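Local coordinates for lysine-sensitive aspartokinase 3 (Escherichia coli, PDB 2J0W) that catalyses the ATP-dependent phosphorylation of L-aspartate to 4-phospho-L-aspartate, the first step of lysine biosynthesis, and is feedback-inhibited by lysine, at the interface of chains A and B. Sequence-based numbering; all coordinates share one arbitrary frame. Chains: chain A/B, Lysine-sensitive aspartokinase 3.

The interface of chains A and B. Residues chain A 336-339; chain B 321-322, 346.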
# COMPACT_ATOMS: atom_id res chain seq x y z
N ASN A 336 -10.56 -0.39 15.45
CA ASN A 336 -9.24 -0.95 15.71
C ASN A 336 -8.94 -2.26 14.98
O ASN A 336 -8.72 -3.32 15.59
CB ASN A 336 -8.99 -1.08 17.21
CG ASN A 336 -8.13 0.06 17.74
OD1 ASN A 336 -7.80 0.13 18.92
ND2 ASN A 336 -7.75 0.97 16.84
N ILE A 337 -8.93 -2.13 13.66
CA ILE A 337 -8.63 -3.19 12.71
C ILE A 337 -7.21 -2.90 12.23
O ILE A 337 -6.98 -1.92 11.54
CB ILE A 337 -9.57 -3.10 11.51
CG1 ILE A 337 -10.99 -3.44 11.95
CG2 ILE A 337 -9.10 -4.03 10.40
CD1 ILE A 337 -12.01 -3.39 10.84
N SER A 338 -6.26 -3.74 12.61
CA SER A 338 -4.88 -3.54 12.22
C SER A 338 -4.55 -4.34 10.95
O SER A 338 -4.93 -5.51 10.84
CB SER A 338 -3.95 -3.96 13.37
OG SER A 338 -2.58 -3.74 13.06
N VAL A 339 -3.86 -3.69 10.01
CA VAL A 339 -3.47 -4.31 8.74
C VAL A 339 -1.96 -4.28 8.56
O VAL A 339 -1.34 -3.22 8.62
CB VAL A 339 -4.11 -3.58 7.54
CG1 VAL A 339 -3.67 -4.23 6.24
CG2 VAL A 339 -5.62 -3.60 7.68
N SER B 321 -0.84 1.66 15.08
CA SER B 321 -0.95 1.58 13.62
C SER B 321 -2.20 2.27 13.07
O SER B 321 -2.13 3.04 12.10
CB SER B 321 -0.97 0.13 13.15
OG SER B 321 -2.30 -0.37 13.12
N ARG B 322 -3.34 1.97 13.67
CA ARG B 322 -4.61 2.54 13.25
C ARG B 322 -4.44 4.04 13.06
O ARG B 322 -4.75 4.58 12.01
CB ARG B 322 -5.68 2.27 14.30
CG ARG B 322 -5.34 1.11 15.21
CD ARG B 322 -5.06 -0.14 14.40
NE ARG B 322 -4.36 -1.17 15.16
CZ ARG B 322 -4.93 -1.96 16.07
NH1 ARG B 322 -6.23 -1.84 16.34
NH2 ARG B 322 -4.21 -2.87 16.70
N GLU B 346 3.38 -3.58 7.92
CA GLU B 346 3.16 -3.29 9.33
C GLU B 346 3.08 -1.79 9.48
O GLU B 346 2.18 -1.17 8.94
CB GLU B 346 4.28 -3.83 10.20
CG GLU B 346 4.36 -5.33 10.23
CD GLU B 346 5.35 -5.85 11.24
OE1 GLU B 346 5.09 -5.71 12.45
OE2 GLU B 346 6.40 -6.38 10.81
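The hydroxyl OG of B:Ser321 has a polar partner on each chain, both bonds weak and their directions less than a right angle apart. Across the interface it meets OG of A:Ser338 tip to tip at 3.4 Å, a long, weak hydrogen bond in which either hydroxyl could be the donor. Within chain B, NE of the B:Arg322 guanidinium gives a bent, weak bond to the same B:Ser321 OG at 3.0 Å, with 123° at the hydrogen; this OG lies at the edge of the guanidinium, in its plane. A:Ser338 reaches the contact with OG anti to its backbone N (chi1 -178°), which carries the hydroxyl towards B:Ser321 and leaves the CB methylene over one face of the guanidinium, offset towards its rim; CB lies 3.5 Å from CZ of B:Arg322. Serine suits both places, since its short side chain can offer or accept a hydrogen bond without pushing the chains apart.

B:Arg322 is poorly ordered, and its detailed placement deserves caution. As modelled, its chain bends at chi2 and crosses the side chain of A:Asn336 at about a right angle, the amide and guanidinium planes 71° apart. The long aliphatic part lets the guanidinium reach from its helix to the loop of the other chain. NH1 comes within 3.0 Å of the backbone O of A:Asn336, but its N-H points elsewhere and no hydrogen bond forms. In this model the arginine seems to act across the patch mainly by contact. The amide end of A:Asn336 lies beside its aliphatic part, ND2 3.5 Å from CB of B:Arg322; closer approaches to CG and NH1 are doubtful. Asparagine also tolerates the positive phi of this position better than most non-glycine residues. An alanine here would lack the amide, which would probably leave a gap beside the aliphatic part of B:Arg322 and that chain freer to turn.

The patch joins the A:336-339 loop, just ahead of strand 341-345, to the start of helix 321-328 of chain B. It lies in the regulatory ACT region of the homodimer, at the lysine site shared by the subunits, here in the R-state without its inhibitor.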